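Local coordinates for endoglucanase, glycoside hydrolase family 5 protein (Cytophaga hutchinsonii, PDB 5IHS) that probably hydrolyses internal beta-1,4-glucosidic bonds of cellulose as a TIM-barrel endoglucanase, at residues A[26-38]-A[42-54]. Residues are numbered along the deposited sequence; the frame is centred on the assembly and turned at random.
Sequences KTIVEKYGKLSVK and MVGQYGDTVQLRG
Ser36 and Val43 form the antiparallel hydrogen-bonded pair of a short hairpin, Ser36 N to Val43 O and Val43 N to Ser36 O both measuring 2.9 Å. Beyond the strands, the Gln45 side chain takes over: its OE1 accepts from Lys34 N at 2.8 Å, almost straight (177°) and on a lone pair in the carbonyl plane. CG of Gln45 lies between its backbone N and carbonyl carbon (chi1 76°), and the chain runs extended from there, carrying OE1 to Gly33 and Lys34. A longer, more bent bond joins Gln45 N to Tyr32 O (3.3 Å). This hairpin, preceded by helix 28-32, packs across the N-terminal end of the eight-stranded TIM barrel; Tyr119 of strand 119-125 touches Tyr32, Leu35 and Leu52. In the apolar part, Val50 CG2 sits over one face of the Tyr32 ring, 4.1 Å from its centroid, while Lys31 CD lies over the rim of the opposite face. Losing this ring to an alanine would probably open a gap beside Val50 and take one partner from the water that bridges Tyr32 OH and Gln51 N. Leu35 CD1 meets Leu52 CD1 tip to tip at 4.1 Å. Another water donates to both Tyr32 O and Asp48 OD2 and accepts from Tyr46 N.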
ATOM      1  N   LYS A  26      17.474 -16.487   6.280  1.00 22.36           N
ATOM      2  CA  LYS A  26      17.122 -15.069   6.404  1.00 19.50           C
ATOM      3  C   LYS A  26      15.885 -14.690   5.579  1.00 17.22           C
ATOM      4  O   LYS A  26      15.785 -15.081   4.416  1.00 18.22           O
ATOM      5  CB  LYS A  26      18.276 -14.210   5.897  1.00 23.30           C
ATOM      6  CG  LYS A  26      19.280 -13.781   6.940  1.00 26.83           C
ATOM      7  CD  LYS A  26      20.457 -13.072   6.284  1.00 29.43           C
ATOM      8  CE  LYS A  26      20.114 -11.635   5.928  1.00 30.91           C
ATOM      9  NZ  LYS A  26      21.129 -11.036   5.014  1.00 31.81           N
ATOM     10  N   THR A  27      14.986 -13.885   6.160  1.00 13.55           N
ATOM     11  CA  THR A  27      13.781 -13.358   5.532  1.00 11.71           C
ATOM     12  C   THR A  27      14.066 -11.991   4.913  1.00 10.46           C
ATOM     13  O   THR A  27      15.114 -11.383   5.130  1.00  9.96           O
ATOM     14  CB  THR A  27      12.706 -13.153   6.592  1.00 11.42           C
ATOM     15  OG1 THR A  27      13.174 -12.169   7.518  1.00 10.94           O
ATOM     16  CG2 THR A  27      12.363 -14.453   7.327  1.00 11.92           C
ATOM     17  N   ILE A  28      13.092 -11.499   4.145  1.00  9.95           N
ATOM     18  CA  ILE A  28      13.204 -10.182   3.527  1.00  9.50           C
ATOM     19  C   ILE A  28      13.385  -9.108   4.589  1.00  8.49           C
ATOM     20  O   ILE A  28      14.194  -8.185   4.430  1.00  9.00           O
ATOM     21  CB  ILE A  28      11.946  -9.905   2.681  1.00 10.18           C
ATOM     22  CG1 ILE A  28      11.825 -10.884   1.500  1.00 10.73           C
ATOM     23  CG2 ILE A  28      11.909  -8.447   2.231  1.00 10.75           C
ATOM     24  CD1 ILE A  28      12.900 -10.740   0.448  1.00 11.30           C
ATOM     25  N   VAL A  29      12.598  -9.181   5.662  1.00  8.57           N
ATOM     26  CA  VAL A  29      12.678  -8.166   6.703  1.00  8.98           C
ATOM     27  C   VAL A  29      13.998  -8.280   7.462  1.00  9.44           C
ATOM     28  O   VAL A  29      14.554  -7.271   7.900  1.00  9.88           O
ATOM     29  CB  VAL A  29      11.430  -8.252   7.600  1.00  9.50           C
ATOM     30  CG1 VAL A  29      11.534  -7.371   8.810  1.00 10.37           C
ATOM     31  CG2 VAL A  29      10.188  -7.854   6.783  1.00  9.72           C
ATOM     32  N   GLU A  30      14.543  -9.488   7.606  1.00  9.86           N
ATOM     33  CA  GLU A  30      15.883  -9.604   8.184  1.00 10.99           C
ATOM     34  C   GLU A  30      16.941  -9.005   7.262  1.00 11.22           C
ATOM     35  O   GLU A  30      17.912  -8.407   7.732  1.00 12.35           O
ATOM     36  CB  GLU A  30      16.202 -11.063   8.518  1.00 12.16           C
ATOM     37  CG  GLU A  30      15.460 -11.540   9.744  1.00 14.89           C
ATOM     38  CD  GLU A  30      15.566 -13.034   9.986  1.00 18.79           C
ATOM     39  OE1 GLU A  30      16.046 -13.765   9.098  1.00 19.37           O
ATOM     40  OE2 GLU A  30      15.150 -13.484  11.073  1.00 21.50           O
ATOM     41  N   LYS A  31      16.757  -9.134   5.949  1.00 10.05           N
ATOM     42  CA  LYS A  31      17.703  -8.571   4.987  1.00 10.02           C
ATOM     43  C   LYS A  31      17.765  -7.051   5.075  1.00 10.44           C
ATOM     44  O   LYS A  31      18.850  -6.467   5.170  1.00 11.32           O
ATOM     45  CB  LYS A  31      17.343  -9.023   3.566  1.00 10.99           C
ATOM     46  CG  LYS A  31      18.264  -8.469   2.479  1.00 12.02           C
ATOM     47  CD  LYS A  31      17.754  -8.810   1.084  1.00 13.17           C
ATOM     48  CE  LYS A  31      18.633  -8.247  -0.017  1.00 14.35           C
ATOM     49  NZ  LYS A  31      19.968  -8.885  -0.088  1.00 15.17           N
ATOM     50  N   TYR A  32      16.613  -6.384   5.008  1.00  9.68           N
ATOM     51  CA  TYR A  32      16.604  -4.925   4.920  1.00  9.68           C
ATOM     52  C   TYR A  32      16.444  -4.239   6.274  1.00  9.48           C
ATOM     53  O   TYR A  32      16.912  -3.105   6.444  1.00 10.51           O
ATOM     54  CB  TYR A  32      15.489  -4.453   3.984  1.00  9.57           C
ATOM     55  CG  TYR A  32      15.670  -4.779   2.520  1.00  9.90           C
ATOM     56  CD1 TYR A  32      16.880  -4.568   1.868  1.00 10.75           C
ATOM     57  CD2 TYR A  32      14.605  -5.256   1.769  1.00 11.38           C
ATOM     58  CE1 TYR A  32      17.019  -4.834   0.510  1.00 11.01           C
ATOM     59  CE2 TYR A  32      14.736  -5.526   0.427  1.00 12.19           C
ATOM     60  CZ  TYR A  32      15.930  -5.314  -0.208  1.00 11.73           C
ATOM     61  OH  TYR A  32      15.995  -5.594  -1.563  1.00 13.23           O
ATOM     62  N   GLY A  33      15.760  -4.881   7.222  1.00  9.31           N
ATOM     63  CA  GLY A  33      15.594  -4.340   8.559  1.00  9.93           C
ATOM     64  C   GLY A  33      14.618  -3.175   8.638  1.00  9.28           C
ATOM     65  O   GLY A  33      13.668  -3.047   7.852  1.00  9.47           O
ATOM     66  N   LYS A  34      14.854  -2.320   9.626  1.00  9.04           N
ATOM     67  CA  LYS A  34      14.019  -1.145   9.829  1.00  9.13           C
ATOM     68  C   LYS A  34      14.144  -0.207   8.641  1.00  9.17           C
ATOM     69  O   LYS A  34      15.246   0.066   8.156  1.00  9.77           O
ATOM     70  CB  LYS A  34      14.480  -0.404  11.083  1.00 10.81           C
ATOM     71  CG  LYS A  34      14.218  -1.126  12.390  1.00 13.80           C
ATOM     72  CD  LYS A  34      14.809  -0.344  13.566  1.00 19.09           C
ATOM     73  CE  LYS A  34      14.437  -0.921  14.907  1.00 23.77           C
ATOM     74  NZ  LYS A  34      15.034  -0.099  15.986  1.00 26.31           N
ATOM     75  N   LEU A  35      13.005   0.323   8.203  1.00  8.57           N
ATOM     76  CA  LEU A  35      12.928   1.233   7.071  1.00  9.01           C
ATOM     77  C   LEU A  35      12.829   2.678   7.544  1.00  9.04           C
ATOM     78  O   LEU A  35      12.276   2.981   8.604  1.00 10.67           O
ATOM     79  CB  LEU A  35      11.707   0.905   6.212  1.00  9.04           C
ATOM     80  CG  LEU A  35      11.655  -0.534   5.705  1.00  9.95           C
ATOM     81  CD1 LEU A  35      10.365  -0.737   4.911  1.00 10.71           C
ATOM     82  CD2 LEU A  35      12.860  -0.908   4.860  1.00 11.09           C
ATOM     83  N   SER A  36      13.349   3.578   6.717  1.00  9.13           N
ATOM     84  CA  SER A  36      13.276   5.004   6.988  1.00  9.42           C
ATOM     85  C   SER A  36      13.285   5.740   5.653  1.00  8.72           C
ATOM     86  O   SER A  36      13.350   5.126   4.585  1.00  9.12           O
ATOM     87  CB  SER A  36      14.406   5.443   7.920  1.00 10.78           C
ATOM     88  OG  SER A  36      15.634   5.136   7.328  1.00 12.27           O
ATOM     89  N   VAL A  37      13.207   7.063   5.715  1.00  8.54           N
ATOM     90  CA  VAL A  37      13.136   7.898   4.522  1.00  9.34           C
ATOM     91  C   VAL A  37      14.334   8.829   4.513  1.00 10.33           C
ATOM     92  O   VAL A  37      14.621   9.476   5.524  1.00 11.87           O
ATOM     93  CB  VAL A  37      11.821   8.699   4.473  1.00 10.39           C
ATOM     94  CG1 VAL A  37      11.762   9.576   3.225  1.00 11.24           C
ATOM     95  CG2 VAL A  37      10.613   7.756   4.532  1.00 10.45           C
ATOM     96  N   LYS A  38      15.012   8.905   3.369  1.00 11.23           N
ATOM     97  CA  LYS A  38      16.092   9.859   3.129  1.00 12.82           C
ATOM     98  C   LYS A  38      15.817  10.533   1.789  1.00 11.21           C
ATOM     99  O   LYS A  38      15.918   9.887   0.738  1.00 12.33           O
ATOM    100  CB  LYS A  38      17.438   9.137   3.100  1.00 16.16           C
ATOM    101  CG  LYS A  38      18.634   9.986   2.695  1.00 20.33           C
ATOM    102  CD  LYS A  38      18.879  11.129   3.664  1.00 24.48           C
ATOM    103  CE  LYS A  38      20.211  11.818   3.389  1.00 27.42           C
ATOM    104  NZ  LYS A  38      21.350  10.973   3.840  1.00 29.23           N
ATOM    105  N   MET A  42      13.286   5.485   0.105  0.50  8.60           N
ATOM    106  CA  MET A  42      13.139   4.621   1.263  0.50  8.61           C
ATOM    107  C   MET A  42      14.419   3.809   1.406  0.50  8.32           C
ATOM    108  O   MET A  42      14.886   3.201   0.436  0.50  8.94           O
ATOM    109  CB  MET A  42      11.946   3.686   1.070  0.50  9.91           C
ATOM    110  CG  MET A  42      11.391   3.129   2.359  0.50  9.70           C
ATOM    111  SD  MET A  42       9.814   2.278   2.135  0.50  9.72           S
ATOM    112  CE  MET A  42      10.339   0.891   1.148  0.50 10.30           C
ATOM    113  N   VAL A  43      14.974   3.802   2.617  1.00  8.50           N
ATOM    114  CA  VAL A  43      16.253   3.166   2.906  1.00  9.18           C
ATOM    115  C   VAL A  43      16.070   2.213   4.078  1.00  9.49           C
ATOM    116  O   VAL A  43      15.089   2.291   4.828  1.00 10.01           O
ATOM    117  CB  VAL A  43      17.363   4.200   3.188  1.00 10.21           C
ATOM    118  CG1 VAL A  43      17.592   5.063   1.945  1.00 11.03           C
ATOM    119  CG2 VAL A  43      17.016   5.062   4.387  1.00 11.54           C
ATOM    120  N   GLY A  44      17.010   1.273   4.199  1.00  9.82           N
ATOM    121  CA  GLY A  44      17.008   0.300   5.266  1.00 10.21           C
ATOM    122  C   GLY A  44      18.174   0.514   6.229  1.00 10.45           C
ATOM    123  O   GLY A  44      19.129   1.239   5.953  1.00 12.02           O
ATOM    124  N   GLN A  45      18.094  -0.170   7.373  1.00 11.02           N
ATOM    125  CA  GLN A  45      19.019   0.121   8.468  1.00 12.98           C
ATOM    126  C   GLN A  45      20.452  -0.298   8.170  1.00 12.52           C
ATOM    127  O   GLN A  45      21.365   0.166   8.862  1.00 13.93           O
ATOM    128  CB  GLN A  45      18.551  -0.503   9.780  1.00 15.17           C
ATOM    129  CG  GLN A  45      18.776  -1.988   9.898  1.00 15.90           C
ATOM    130  CD  GLN A  45      18.251  -2.549  11.211  1.00 14.64           C
ATOM    131  OE1 GLN A  45      17.073  -2.856  11.321  1.00 12.97           O
ATOM    132  NE2 GLN A  45      19.129  -2.709  12.202  1.00 16.54           N
ATOM    133  N   TYR A  46      20.676  -1.144   7.168  1.00 11.90           N
ATOM    134  CA  TYR A  46      22.010  -1.616   6.827  1.00 12.94           C
ATOM    135  C   TYR A  46      22.590  -0.902   5.615  1.00 13.90           C
ATOM    136  O   TYR A  46      23.604  -1.351   5.072  1.00 15.53           O
ATOM    137  CB  TYR A  46      21.987  -3.135   6.617  1.00 13.47           C
ATOM    138  CG  TYR A  46      21.362  -3.884   7.779  1.00 14.14           C
ATOM    139  CD1 TYR A  46      21.961  -3.891   9.036  1.00 15.89           C
ATOM    140  CD2 TYR A  46      20.173  -4.581   7.620  1.00 13.54           C
ATOM    141  CE1 TYR A  46      21.388  -4.565  10.095  1.00 16.67           C
ATOM    142  CE2 TYR A  46      19.595  -5.265   8.673  1.00 14.78           C
ATOM    143  CZ  TYR A  46      20.207  -5.254   9.907  1.00 16.20           C
ATOM    144  OH  TYR A  46      19.633  -5.924  10.963  1.00 17.91           O
ATOM    145  N   GLY A  47      21.982   0.204   5.196  1.00 13.72           N
ATOM    146  CA  GLY A  47      22.506   1.015   4.118  1.00 13.72           C
ATOM    147  C   GLY A  47      21.960   0.700   2.746  1.00 12.65           C
ATOM    148  O   GLY A  47      22.483   1.223   1.753  1.00 13.91           O
ATOM    149  N   ASP A  48      20.929  -0.126   2.649  1.00 11.48           N
ATOM    150  CA  ASP A  48      20.312  -0.397   1.364  1.00 11.38           C
ATOM    151  C   ASP A  48      19.342   0.718   1.002  1.00 10.53           C
ATOM    152  O   ASP A  48      18.658   1.271   1.867  1.00 10.92           O
ATOM    153  CB  ASP A  48      19.500  -1.690   1.443  1.00 12.93           C
ATOM    154  CG  ASP A  48      20.340  -2.891   1.769  1.00 15.08           C
ATOM    155  OD1 ASP A  48      21.050  -3.379   0.866  1.00 17.98           O
ATOM    156  OD2 ASP A  48      20.290  -3.365   2.923  1.00 14.78           O
ATOM    157  N   THR A  49      19.254   1.022  -0.293  1.00  9.76           N
ATOM    158  CA  THR A  49      18.097   1.735  -0.824  1.00  9.42           C
ATOM    159  C   THR A  49      17.057   0.672  -1.185  1.00  9.34           C
ATOM    160  O   THR A  49      17.357  -0.266  -1.936  1.00 12.38           O
ATOM    161  CB  THR A  49      18.471   2.600  -2.029  1.00 10.44           C
ATOM    162  OG1 THR A  49      19.489   3.526  -1.640  1.00 11.02           O
ATOM    163  CG2 THR A  49      17.248   3.378  -2.530  1.00 11.31           C
ATOM    164  N   VAL A  50      15.862   0.775  -0.611  1.00  8.40           N
ATOM    165  CA  VAL A  50      14.875  -0.296  -0.637  1.00  8.26           C
ATOM    166  C   VAL A  50      13.727   0.064  -1.565  1.00  7.93           C
ATOM    167  O   VAL A  50      13.198   1.184  -1.518  1.00  8.99           O
ATOM    168  CB  VAL A  50      14.354  -0.586   0.785  1.00  8.88           C
ATOM    169  CG1 VAL A  50      13.300  -1.670   0.762  1.00  9.60           C
ATOM    170  CG2 VAL A  50      15.488  -0.988   1.706  1.00  9.37           C
ATOM    171  N   GLN A  51      13.316  -0.913  -2.376  1.00  7.75           N
ATOM    172  CA  GLN A  51      12.111  -0.828  -3.194  1.00  7.41           C
ATOM    173  C   GLN A  51      11.315  -2.109  -2.978  1.00  6.79           C
ATOM    174  O   GLN A  51      11.801  -3.202  -3.290  1.00  8.64           O
ATOM    175  CB  GLN A  51      12.449  -0.658  -4.672  1.00  8.45           C
ATOM    176  CG  GLN A  51      11.215  -0.415  -5.524  1.00  8.64           C
ATOM    177  CD  GLN A  51      11.523  -0.372  -6.994  1.00  9.31           C
ATOM    178  OE1 GLN A  51      12.666  -0.570  -7.412  1.00 11.56           O
ATOM    179  NE2 GLN A  51      10.501  -0.140  -7.792  1.00  9.38           N
ATOM    180  N   LEU A  52      10.118  -1.976  -2.421  1.00  6.58           N
ATOM    181  CA  LEU A  52       9.225  -3.090  -2.152  1.00  6.46           C
ATOM    182  C   LEU A  52       8.225  -3.221  -3.297  1.00  6.19           C
ATOM    183  O   LEU A  52       7.870  -2.237  -3.948  1.00  6.73           O
ATOM    184  CB  LEU A  52       8.468  -2.854  -0.840  1.00  6.92           C
ATOM    185  CG  LEU A  52       9.364  -2.659   0.386  1.00  7.67           C
ATOM    186  CD1 LEU A  52       8.522  -2.366   1.620  1.00  8.54           C
ATOM    187  CD2 LEU A  52      10.286  -3.855   0.641  1.00  8.41           C
ATOM    188  N   ARG A  53       7.760  -4.445  -3.538  1.00  6.03           N
ATOM    189  CA  ARG A  53       6.704  -4.672  -4.517  1.00  6.01           C
ATOM    190  C   ARG A  53       5.824  -5.794  -4.003  1.00  5.64           C
ATOM    191  O   ARG A  53       6.328  -6.796  -3.481  1.00  6.77           O
ATOM    192  CB  ARG A  53       7.236  -5.099  -5.887  1.00  6.96           C
ATOM    193  CG  ARG A  53       8.305  -4.232  -6.510  1.00  7.97           C
ATOM    194  CD  ARG A  53       8.821  -4.938  -7.769  1.00  8.90           C
ATOM    195  NE  ARG A  53       9.825  -4.145  -8.454  1.00  9.41           N
ATOM    196  CZ  ARG A  53      11.105  -4.123  -8.130  1.00  9.62           C
ATOM    197  NH1 ARG A  53      11.577  -4.908  -7.166  1.00 10.17           N
ATOM    198  NH2 ARG A  53      11.929  -3.336  -8.807  1.00 11.04           N
ATOM    199  N   GLY A  54       4.517  -5.623  -4.140  1.00  5.90           N
ATOM    200  CA  GLY A  54       3.615  -6.646  -3.672  1.00  6.35           C
ATOM    201  C   GLY A  54       2.189  -6.426  -4.094  1.00  6.00           C
ATOM    202  O   GLY A  54       1.907  -5.849  -5.157  1.00  6.36           O
TER
HETATM  203  O   HOH W   1      17.836  -7.736  10.445  1.00 23.84           O
HETATM  204  O   HOH W   2      21.015  -5.827   3.709  1.00 15.72           O
HETATM  205  O   HOH W   3      19.084  -2.110   4.953  1.00 10.78           O
HETATM  206  O   HOH W   4      14.649  -3.500  -2.935  1.00 12.24           O